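Local coordinates for protein phenolic acid decarboxylase (Sedimentibacter hydroxybenzoicus, PDB 7AE5) that catalyses the reversible, non-oxidative decarboxylation of 4-hydroxybenzoate and 3,4-dihydroxybenzoate with prenylated FMN, detoxifying phenolic compounds under anaerobic conditions, at residues C[93-99]-C[230-236]; C[214-219]-C[319-324]; C[359-365]-C[443-449]. One frame throughout, in Å; residues are numbered along the deposited sequence.

Interaction 1 of 3, residues C[93-99]-C[230-236]; sequences LNRRWDK and FVGALQD
Phe230 brings the edge of its ring over one face of the Trp97 indole. Its CZ lies 3.6 Å from Trp97 CZ2, and the planes stand at 75°, a T-shaped pair. The Phe230 CG is anti to the backbone N (chi1 -176°), which carries the ring across to the tryptophan. Trp97 O sits at the edge of the same phenyl ring. Leu234 CD2 adds to this apolar side, 4.1 Å from Leu93 CD2. Asp236 has a positive phi and is the C-prime residue of a Schellman motif that ends helix 227-234. Its carboxylate leads a salt-bridge network with the other segment. Arg95 NH2 meets Asp236 OD2 at 2.8 Å and Lys99 NZ meets the same oxygen at 2.7 Å, from opposite faces of the carboxylate plane. Glu92 is a second carboxylate partner of Arg95. Arg96 runs extended beside the helix end, and its NH1 donates to Leu234 O at 2.9 Å, nearly along the C=O axis. The guanidinium of Arg96 is also held by Glu92 and by Leu78 O. Ala233 CB packs 3.2 Å from Lys99 O, where helix 227-234 meets the type I turn Arg96-Lys99.

Interaction 2 of 3, residues C[214-219]-C[319-324]; sequences TFMAST and YLMALN. With RB (rubidium ion), chain R.
Asn324, near the start of helix 323-336, packs against Phe215 and Thr219 at the end of helix 211-217. Its CB touches the phenyl ring of Phe215, 3.7 Å from CZ, and also packs against Thr219 OG1. CG lies between the backbone N and the carbonyl carbon (chi1 42°), and this turns the amide back over its own segment. CG and OD1 remain beside Phe215, with OD1 3.8 Å from Phe215 CE1. The ring and amide planes are 33° apart. At the tip, ND2 has two acceptors. The stronger bond goes to Leu320 O, one turn back in the chain, at 2.8 Å. The other, from Asn324 ND2 to Thr219 OG1 across the contact, is weak at 3.4 Å.

Thr219 OG1 is itself a donor to Phe215 O at 2.7 Å, so the polar chain runs from the asparagine amide to the last turn of helix 211-217. Ser218 OG makes a similar return bond to Thr214 O. Ser218 CB lies 3.4 Å from Leu320 O. Leu320 CD1 extends the apolar patch to Thr214 CG2, while Phe215 is further covered by Leu93 and Leu234.

The same helix end holds a rubidium ion. Met216 supplies O and SD, with SD 2.9 Å from the metal, and Thr219 supplies O. Val164 O, Tyr223 OH and Glu227 OE1 complete the site. Val164 and Glu227 are predicted to bind prenylated FMN and manganese, respectively. The contact joins the Rift-related and C-terminal regions of the UbiD fold, and Ser218 touches Thr166, a predicted cofactor residue. The strong bond to Leu320 O, the weak one to Thr219 OG1 and the ring alongside probably set which way the Asn324 amide is turned.

Interaction 3 of 3, residues C[359-365]-C[443-449]; sequences VRYGGYA and TTPVPPE. With RB (rubidium ion), chain Q.
This is a partly buried loop-to-loop contact, bridged by water, at the edge of the C-terminal part of the fold. The turn between strand 352-357 and helix 364-372 meets the irregular chain that follows strand 434-441. Val446 is the main apolar group. With chi1 at -49°, its CG1 points away from the carbonyl carbon, and CG2 is left pressed on the peptide of Tyr361 and Gly362, 3.3 Å from Tyr361 C. Val359 CG1 packs 3.7 Å from Val446 CG2. The other methyl, Val359 CG2, faces Thr443, whose OG1 and CG2 also touch Ala365 CB.

One direct hydrogen bond joins the segments. Gly362 N gives it to Pro447 O at 3.0 Å. The Pro447-Pro448 peptide is cis, and Pro448 CD lies beside Gly362 N. One water accepts from Gly363 N and Val446 N and donates to Glu449 OE1 at 2.7 Å. It joins both backbones to the carboxylate. A second accepts from Ala365 N and makes a weak bond to Thr443 OG1.

Thr443 O binds a rubidium ion at 2.5 Å. A water and, among others, Arg407 O, Asp441 O and Asp413 OD1 are further ligands. A neighbouring subunit, another copy of the protein, packs on Tyr361, Pro448 and Glu449, which places the contact at a subunit interface. Tyr361-Tyr364 is a type II beta turn in its standard form, with a glycine of positive phi (87°) at the third position. That residue, Gly363, is also the N-cap of helix 364-372.

From the N terminus, helix 86-96 opens interaction 1. The chain then runs through several strands of the large antiparallel sheet, and residues 214-219 open interaction 2 before interaction 1 closes at 230-236. Interaction 2 closes at 319-324, so the two contacts cross. Helices 211-217 and 227-234 are consecutive, and the two contacts touch: Phe230 CD2 lies 3.5 Å from Met216 CG. Together they join helix 86-96, two helices of the middle region and the start of helix 323-336. Interaction 3 follows in series, closing a 77-residue excursion within the C-terminal part. Its centre is about 34 Å from the centres of the other two.

Interaction 1 of 3, residues C[93-99]-C[230-236]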
loop_
_atom_site.group_PDB
_atom_site.type_symbol
_atom_site.label_atom_id
_atom_site.label_comp_id
_atom_site.label_asym_id
_atom_site.label_seq_id
_atom_site.Cartn_x
_atom_site.Cartn_y
_atom_site.Cartn_z
ATOM N N LEU C 93 40.404 -7.922 -5.775
ATOM C CA LEU C 93 40.175 -6.901 -6.794
ATOM C C LEU C 93 40.099 -5.511 -6.182
ATOM O O LEU C 93 40.637 -4.547 -6.741
ATOM C CB LEU C 93 38.897 -7.219 -7.571
ATOM C CG LEU C 93 39.110 -7.951 -8.891
ATOM C CD1 LEU C 93 37.850 -7.929 -9.724
ATOM C CD2 LEU C 93 40.215 -7.220 -9.632
ATOM N N ASN C 94 39.432 -5.384 -5.033
ATOM C CA ASN C 94 39.323 -4.082 -4.384
ATOM C C ASN C 94 40.680 -3.597 -3.890
ATOM O O ASN C 94 40.967 -2.394 -3.928
ATOM C CB ASN C 94 38.324 -4.156 -3.230
ATOM C CG ASN C 94 38.208 -2.848 -2.479
ATOM O OD1 ASN C 94 37.802 -1.832 -3.040
ATOM N ND2 ASN C 94 38.568 -2.866 -1.201
ATOM N N ARG C 95 41.528 -4.516 -3.426
ATOM C CA ARG C 95 42.848 -4.128 -2.940
ATOM C C ARG C 95 43.730 -3.617 -4.075
ATOM O O ARG C 95 44.507 -2.674 -3.887
ATOM C CB ARG C 95 43.509 -5.311 -2.231
ATOM C CG ARG C 95 44.856 -4.993 -1.601
ATOM C CD ARG C 95 45.570 -6.261 -1.154
ATOM N NE ARG C 95 45.972 -7.087 -2.286
ATOM C CZ ARG C 95 47.043 -6.863 -3.035
ATOM N NH1 ARG C 95 47.854 -5.845 -2.795
ATOM N NH2 ARG C 95 47.308 -7.680 -4.050
ATOM N N ARG C 96 43.618 -4.218 -5.260
ATOM C CA ARG C 96 44.437 -3.830 -6.402
ATOM C C ARG C 96 43.870 -2.644 -7.174
ATOM O O ARG C 96 44.576 -2.095 -8.027
ATOM C CB ARG C 96 44.593 -5.011 -7.365
ATOM C CG ARG C 96 45.086 -6.303 -6.728
ATOM C CD ARG C 96 45.510 -7.314 -7.787
ATOM N NE ARG C 96 45.802 -8.623 -7.213
ATOM C CZ ARG C 96 45.835 -9.756 -7.902
ATOM N NH1 ARG C 96 45.599 -9.780 -9.205
ATOM N NH2 ARG C 96 46.110 -10.893 -7.270
ATOM N N TRP C 97 42.632 -2.233 -6.882
ATOM C CA TRP C 97 41.894 -1.352 -7.784
ATOM C C TRP C 97 42.594 -0.014 -7.994
ATOM O O TRP C 97 42.632 0.501 -9.119
ATOM C CB TRP C 97 40.477 -1.127 -7.252
ATOM C CG TRP C 97 39.504 -0.674 -8.305
ATOM C CD1 TRP C 97 39.093 0.605 -8.540
ATOM C CD2 TRP C 97 38.825 -1.494 -9.267
ATOM N NE1 TRP C 97 38.200 0.634 -9.582
ATOM C CE2 TRP C 97 38.018 -0.641 -10.047
ATOM C CE3 TRP C 97 38.819 -2.865 -9.542
ATOM C CZ2 TRP C 97 37.216 -1.112 -11.083
ATOM C CZ3 TRP C 97 38.022 -3.331 -10.572
ATOM C CH2 TRP C 97 37.231 -2.456 -11.329
ATOM N N ASP C 98 43.144 0.572 -6.933
ATOM C CA ASP C 98 43.621 1.948 -6.977
ATOM C C ASP C 98 45.140 2.063 -7.035
ATOM O O ASP C 98 45.670 3.168 -6.886
ATOM C CB ASP C 98 43.086 2.725 -5.770
ATOM C CG ASP C 98 41.652 3.187 -5.963
ATOM O OD1 ASP C 98 41.205 3.269 -7.127
ATOM O OD2 ASP C 98 40.974 3.473 -4.953
ATOM N N LYS C 99 45.851 0.959 -7.261
ATOM C CA LYS C 99 47.308 1.008 -7.291
ATOM C C LYS C 99 47.794 1.881 -8.442
ATOM O O LYS C 99 47.393 1.695 -9.594
ATOM C CB LYS C 99 47.880 -0.403 -7.417
ATOM C CG LYS C 99 47.595 -1.292 -6.220
ATOM C CD LYS C 99 48.060 -2.715 -6.471
ATOM C CE LYS C 99 49.569 -2.784 -6.644
ATOM N NZ LYS C 99 50.171 -3.889 -5.848
ATOM N N PHE C 230 45.739 0.731 -15.727
ATOM C CA PHE C 230 44.812 0.008 -14.864
ATOM C C PHE C 230 45.043 -1.495 -14.951
ATOM O O PHE C 230 44.949 -2.200 -13.939
ATOM C CB PHE C 230 43.368 0.351 -15.227
ATOM C CG PHE C 230 42.352 -0.276 -14.315
ATOM C CD1 PHE C 230 42.339 0.023 -12.963
ATOM C CD2 PHE C 230 41.413 -1.166 -14.808
ATOM C CE1 PHE C 230 41.408 -0.554 -12.119
ATOM C CE2 PHE C 230 40.477 -1.745 -13.968
ATOM C CZ PHE C 230 40.476 -1.438 -12.621
ATOM N N VAL C 231 45.342 -2.001 -16.150
ATOM C CA VAL C 231 45.720 -3.405 -16.289
ATOM C C VAL C 231 46.920 -3.714 -15.404
ATOM O O VAL C 231 46.964 -4.749 -14.729
ATOM C CB VAL C 231 46.003 -3.742 -17.765
ATOM C CG1 VAL C 231 46.604 -5.136 -17.885
ATOM C CG2 VAL C 231 44.733 -3.629 -18.590
ATOM N N GLY C 232 47.906 -2.815 -15.383
ATOM C CA GLY C 232 49.036 -2.998 -14.490
ATOM C C GLY C 232 48.629 -2.993 -13.029
ATOM O O GLY C 232 49.172 -3.750 -12.220
ATOM N N ALA C 233 47.662 -2.143 -12.673
ATOM C CA ALA C 233 47.183 -2.109 -11.296
ATOM C C ALA C 233 46.498 -3.417 -10.920
ATOM O O ALA C 233 46.624 -3.889 -9.784
ATOM C CB ALA C 233 46.235 -0.927 -11.098
ATOM N N LEU C 234 45.773 -4.022 -11.864
ATOM C CA LEU C 234 45.139 -5.307 -11.603
ATOM C C LEU C 234 46.144 -6.451 -11.576
ATOM O O LEU C 234 45.830 -7.521 -11.043
ATOM C CB LEU C 234 44.059 -5.583 -12.648
ATOM C CG LEU C 234 42.962 -4.524 -12.766
ATOM C CD1 LEU C 234 41.865 -4.998 -13.704
ATOM C CD2 LEU C 234 42.391 -4.184 -11.396
ATOM N N GLN C 235 47.336 -6.253 -12.137
ATOM C CA GLN C 235 48.413 -7.229 -12.058
ATOM C C GLN C 235 49.296 -7.018 -10.835
ATOM O O GLN C 235 50.470 -7.409 -10.851
ATOM C CB GLN C 235 49.256 -7.190 -13.335
ATOM C CG GLN C 235 48.472 -7.519 -14.596
ATOM C CD GLN C 235 49.350 -7.609 -15.830
ATOM O OE1 GLN C 235 49.186 -8.508 -16.655
ATOM N NE2 GLN C 235 50.287 -6.678 -15.963
ATOM N N ASP C 236 48.756 -6.396 -9.784
ATOM C CA ASP C 236 49.462 -6.174 -8.523
ATOM C C ASP C 236 50.738 -5.359 -8.715
ATOM O O ASP C 236 51.734 -5.572 -8.019
ATOM C CB ASP C 236 49.770 -7.499 -7.818
ATOM C CG ASP C 236 49.591 -7.413 -6.315
ATOM O OD1 ASP C 236 49.936 -8.389 -5.617
ATOM O OD2 ASP C 236 49.103 -6.368 -5.832
#

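Interaction 2 of 3, residues C[214-219]-C[319-324]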
loop_
_atom_site.group_PDB
_atom_site.type_symbol
_atom_site.label_atom_id
_atom_site.label_comp_id
_atom_site.label_asym_id
_atom_site.label_seq_id
_atom_site.Cartn_x
_atom_site.Cartn_y
_atom_site.Cartn_z
ATOM N N THR C 214 41.125 -7.738 -21.383
ATOM C CA THR C 214 39.694 -7.873 -21.638
ATOM C C THR C 214 38.880 -7.402 -20.440
ATOM O O THR C 214 37.804 -6.813 -20.602
ATOM C CB THR C 214 39.357 -9.328 -21.971
ATOM O OG1 THR C 214 40.205 -9.788 -23.031
ATOM C CG2 THR C 214 37.903 -9.460 -22.401
ATOM N N PHE C 215 39.387 -7.649 -19.230
ATOM C CA PHE C 215 38.706 -7.195 -18.021
ATOM C C PHE C 215 38.594 -5.675 -17.990
ATOM O O PHE C 215 37.499 -5.127 -17.821
ATOM C CB PHE C 215 39.446 -7.711 -16.787
ATOM C CG PHE C 215 38.613 -7.721 -15.535
ATOM C CD1 PHE C 215 37.514 -8.558 -15.422
ATOM C CD2 PHE C 215 38.936 -6.902 -14.465
ATOM C CE1 PHE C 215 36.753 -8.576 -14.265
ATOM C CE2 PHE C 215 38.179 -6.914 -13.307
ATOM C CZ PHE C 215 37.086 -7.752 -13.208
ATOM N N MET C 216 39.718 -4.973 -18.157
ATOM C CA MET C 216 39.672 -3.515 -18.170
ATOM C C MET C 216 38.856 -2.997 -19.344
ATOM O O MET C 216 38.164 -1.978 -19.228
ATOM C CB MET C 216 41.079 -2.932 -18.226
ATOM C CG MET C 216 41.069 -1.427 -18.325
ATOM S SD MET C 216 40.854 -0.849 -20.024
ATOM C CE MET C 216 41.823 -2.068 -20.939
ATOM N N ALA C 217 38.945 -3.670 -20.492
ATOM C CA ALA C 217 38.155 -3.253 -21.644
ATOM C C ALA C 217 36.668 -3.398 -21.356
ATOM O O ALA C 217 35.861 -2.556 -21.764
ATOM C CB ALA C 217 38.556 -4.062 -22.877
ATOM N N SER C 218 36.292 -4.447 -20.627
ATOM C CA SER C 218 34.921 -4.591 -20.162
ATOM C C SER C 218 34.585 -3.635 -19.028
ATOM O O SER C 218 33.433 -3.619 -18.578
ATOM C CB SER C 218 34.676 -6.034 -19.718
ATOM O OG SER C 218 34.688 -6.909 -20.833
ATOM N N THR C 219 35.553 -2.852 -18.548
ATOM C CA THR C 219 35.292 -1.860 -17.519
ATOM C C THR C 219 35.208 -0.477 -18.147
ATOM O O THR C 219 36.174 -0.027 -18.803
ATOM C CB THR C 219 36.367 -1.894 -16.440
ATOM O OG1 THR C 219 36.625 -3.254 -16.067
ATOM C CG2 THR C 219 35.896 -1.134 -15.211
ATOM N N TYR C 319 30.528 -12.847 -16.143
ATOM C CA TYR C 319 31.780 -12.782 -15.400
ATOM C C TYR C 319 32.624 -11.588 -15.830
ATOM O O TYR C 319 33.433 -11.090 -15.039
ATOM C CB TYR C 319 32.551 -14.092 -15.568
ATOM C CG TYR C 319 31.821 -15.289 -14.999
ATOM C CD1 TYR C 319 31.950 -15.632 -13.658
ATOM C CD2 TYR C 319 30.989 -16.065 -15.795
ATOM C CE1 TYR C 319 31.281 -16.722 -13.129
ATOM C CE2 TYR C 319 30.315 -17.157 -15.275
ATOM C CZ TYR C 319 30.465 -17.481 -13.942
ATOM O OH TYR C 319 29.793 -18.566 -13.422
ATOM N N LEU C 320 32.446 -11.107 -17.065
ATOM C CA LEU C 320 33.142 -9.901 -17.504
ATOM C C LEU C 320 32.562 -8.627 -16.905
ATOM O O LEU C 320 33.173 -7.564 -17.056
ATOM C CB LEU C 320 33.120 -9.781 -19.033
ATOM C CG LEU C 320 34.100 -10.589 -19.891
ATOM C CD1 LEU C 320 35.496 -10.584 -19.284
ATOM C CD2 LEU C 320 33.620 -12.010 -20.137
ATOM N N MET C 321 31.405 -8.699 -16.242
ATOM C CA MET C 321 30.770 -7.520 -15.667
ATOM C C MET C 321 30.452 -7.686 -14.187
ATOM O O MET C 321 29.737 -6.849 -13.624
ATOM C CB MET C 321 29.483 -7.176 -16.427
ATOM C CG MET C 321 29.655 -7.044 -17.931
ATOM S SD MET C 321 28.088 -7.209 -18.805
ATOM C CE MET C 321 27.127 -5.920 -18.022
ATOM N N ALA C 322 30.964 -8.733 -13.542
ATOM C CA ALA C 322 30.522 -9.070 -12.190
ATOM C C ALA C 322 31.192 -8.188 -11.139
ATOM O O ALA C 322 30.553 -7.313 -10.546
ATOM C CB ALA C 322 30.787 -10.553 -11.912
ATOM N N LEU C 323 32.485 -8.411 -10.895
ATOM C CA LEU C 323 33.174 -7.725 -9.809
ATOM C C LEU C 323 33.690 -6.348 -10.204
ATOM O O LEU C 323 33.874 -5.497 -9.325
ATOM C CB LEU C 323 34.331 -8.587 -9.301
ATOM C CG LEU C 323 33.932 -9.934 -8.696
ATOM C CD1 LEU C 323 35.101 -10.563 -7.955
ATOM C CD2 LEU C 323 32.736 -9.771 -7.769
ATOM N N ASN C 324 33.936 -6.107 -11.494
ATOM C CA ASN C 324 34.332 -4.773 -11.929
ATOM C C ASN C 324 33.179 -3.783 -11.842
ATOM O O ASN C 324 33.411 -2.571 -11.900
ATOM C CB ASN C 324 34.882 -4.816 -13.356
ATOM C CG ASN C 324 34.070 -5.714 -14.268
ATOM O OD1 ASN C 324 33.444 -6.674 -13.818
ATOM N ND2 ASN C 324 34.081 -5.408 -15.561
HETATM RB RB RB R . 38.179 0.277 -20.189
#

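Interaction 3 of 3, residues C[359-365]-C[443-449]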
loop_
_atom_site.group_PDB
_atom_site.type_symbol
_atom_site.label_atom_id
_atom_site.label_comp_id
_atom_site.label_asym_id
_atom_site.label_seq_id
_atom_site.Cartn_x
_atom_site.Cartn_y
_atom_site.Cartn_z
ATOM N N VAL C 359 25.363 -2.803 10.958
ATOM C CA VAL C 359 24.262 -1.877 11.194
ATOM C C VAL C 359 24.658 -0.969 12.354
ATOM O O VAL C 359 24.726 -1.409 13.504
ATOM C CB VAL C 359 22.951 -2.620 11.479
ATOM C CG1 VAL C 359 21.790 -1.642 11.575
ATOM C CG2 VAL C 359 22.682 -3.652 10.394
ATOM N N ARG C 360 24.935 0.302 12.048
ATOM C CA ARG C 360 25.327 1.257 13.080
ATOM C C ARG C 360 24.231 1.418 14.125
ATOM O O ARG C 360 24.453 1.205 15.322
ATOM C CB ARG C 360 25.663 2.607 12.442
ATOM C CG ARG C 360 26.855 3.306 13.059
ATOM C CD ARG C 360 26.874 4.783 12.708
ATOM N NE ARG C 360 27.289 5.000 11.327
ATOM C CZ ARG C 360 27.182 6.154 10.685
ATOM N NH1 ARG C 360 26.723 7.240 11.284
ATOM N NH2 ARG C 360 27.551 6.222 9.408
ATOM N N TYR C 361 23.037 1.805 13.686
ATOM C CA TYR C 361 21.891 1.957 14.568
ATOM C C TYR C 361 20.643 1.498 13.828
ATOM O O TYR C 361 20.682 1.197 12.633
ATOM C CB TYR C 361 21.753 3.404 15.065
ATOM C CG TYR C 361 22.003 4.462 14.008
ATOM C CD1 TYR C 361 21.247 4.509 12.842
ATOM C CD2 TYR C 361 23.001 5.416 14.179
ATOM C CE1 TYR C 361 21.474 5.476 11.879
ATOM C CE2 TYR C 361 23.235 6.387 13.220
ATOM C CZ TYR C 361 22.469 6.412 12.073
ATOM O OH TYR C 361 22.698 7.374 11.117
ATOM N N GLY C 362 19.530 1.435 14.555
ATOM C CA GLY C 362 18.279 0.952 14.001
ATOM C C GLY C 362 17.877 1.607 12.695
ATOM O O GLY C 362 17.799 2.834 12.605
ATOM N N GLY C 363 17.628 0.791 11.671
ATOM C CA GLY C 363 17.246 1.283 10.366
ATOM C C GLY C 363 18.395 1.635 9.448
ATOM O O GLY C 363 18.149 2.035 8.302
ATOM N N TYR C 364 19.640 1.484 9.907
ATOM C CA TYR C 364 20.800 1.895 9.119
ATOM C C TYR C 364 20.898 1.137 7.801
ATOM O O TYR C 364 21.471 1.651 6.834
ATOM C CB TYR C 364 22.070 1.695 9.945
ATOM C CG TYR C 364 23.356 2.135 9.286
ATOM C CD1 TYR C 364 23.653 3.483 9.124
ATOM C CD2 TYR C 364 24.289 1.200 8.855
ATOM C CE1 TYR C 364 24.839 3.886 8.533
ATOM C CE2 TYR C 364 25.475 1.592 8.266
ATOM C CZ TYR C 364 25.744 2.935 8.107
ATOM O OH TYR C 364 26.925 3.326 7.520
ATOM N N ALA C 365 20.349 -0.079 7.740
ATOM C CA ALA C 365 20.452 -0.877 6.524
ATOM C C ALA C 365 19.708 -0.238 5.358
ATOM O O ALA C 365 20.139 -0.363 4.207
ATOM C CB ALA C 365 19.925 -2.287 6.775
ATOM N N THR C 443 18.496 -7.530 7.445
ATOM C CA THR C 443 19.397 -7.436 8.582
ATOM C C THR C 443 18.653 -7.630 9.898
ATOM O O THR C 443 17.423 -7.467 9.990
ATOM C CB THR C 443 20.136 -6.092 8.601
ATOM O OG1 THR C 443 19.215 -5.037 8.908
ATOM C CG2 THR C 443 20.797 -5.828 7.258
ATOM N N THR C 444 19.444 -8.003 10.911
ATOM C CA THR C 444 18.967 -8.185 12.275
ATOM C C THR C 444 18.717 -6.830 12.922
ATOM O O THR C 444 19.577 -5.945 12.842
ATOM C CB THR C 444 20.006 -8.961 13.090
ATOM O OG1 THR C 444 20.334 -10.188 12.425
ATOM C CG2 THR C 444 19.488 -9.258 14.485
ATOM N N PRO C 445 17.570 -6.623 13.565
ATOM C CA PRO C 445 17.309 -5.331 14.210
ATOM C C PRO C 445 18.335 -5.023 15.291
ATOM O O PRO C 445 18.741 -5.895 16.061
ATOM C CB PRO C 445 15.906 -5.507 14.804
ATOM C CG PRO C 445 15.285 -6.607 13.999
ATOM C CD PRO C 445 16.407 -7.526 13.630
ATOM N N VAL C 446 18.759 -3.768 15.331
ATOM C CA VAL C 446 19.593 -3.255 16.414
ATOM C C VAL C 446 18.854 -2.080 17.035
ATOM O O VAL C 446 17.977 -1.475 16.394
ATOM C CB VAL C 446 21.004 -2.856 15.916
ATOM C CG1 VAL C 446 21.609 -3.960 15.067
ATOM C CG2 VAL C 446 20.949 -1.559 15.141
ATOM N N PRO C 447 19.149 -1.749 18.291
ATOM C CA PRO C 447 18.498 -0.601 18.936
ATOM C C PRO C 447 18.624 0.651 18.087
ATOM O O PRO C 447 19.679 0.897 17.483
ATOM C CB PRO C 447 19.269 -0.458 20.256
ATOM C CG PRO C 447 19.702 -1.846 20.573
ATOM C CD PRO C 447 19.945 -2.541 19.249
ATOM N N PRO C 448 17.571 1.482 18.025
ATOM C CA PRO C 448 16.338 1.321 18.802
ATOM C C PRO C 448 15.202 0.549 18.119
ATOM O O PRO C 448 14.055 0.728 18.527
ATOM C CB PRO C 448 15.909 2.767 19.034
ATOM C CG PRO C 448 16.324 3.457 17.772
ATOM C CD PRO C 448 17.580 2.758 17.285
ATOM N N GLU C 449 15.489 -0.279 17.119
ATOM C CA GLU C 449 14.431 -1.082 16.512
ATOM C C GLU C 449 14.113 -2.270 17.412
ATOM O O GLU C 449 15.022 -3.036 17.749
ATOM C CB GLU C 449 14.825 -1.575 15.124
ATOM C CG GLU C 449 13.690 -2.324 14.428
ATOM C CD GLU C 449 14.108 -2.984 13.126
ATOM O OE1 GLU C 449 15.116 -2.554 12.528
ATOM O OE2 GLU C 449 13.417 -3.934 12.697
HETATM RB RB RB Q . 15.282 -6.941 8.901
HETATM O O HOH W 1 17.745 -2.044 12.790
HETATM O O HOH W 2 18.668 -1.725 9.727
HETATM O O HOH W 3 15.670 -4.854 10.130
#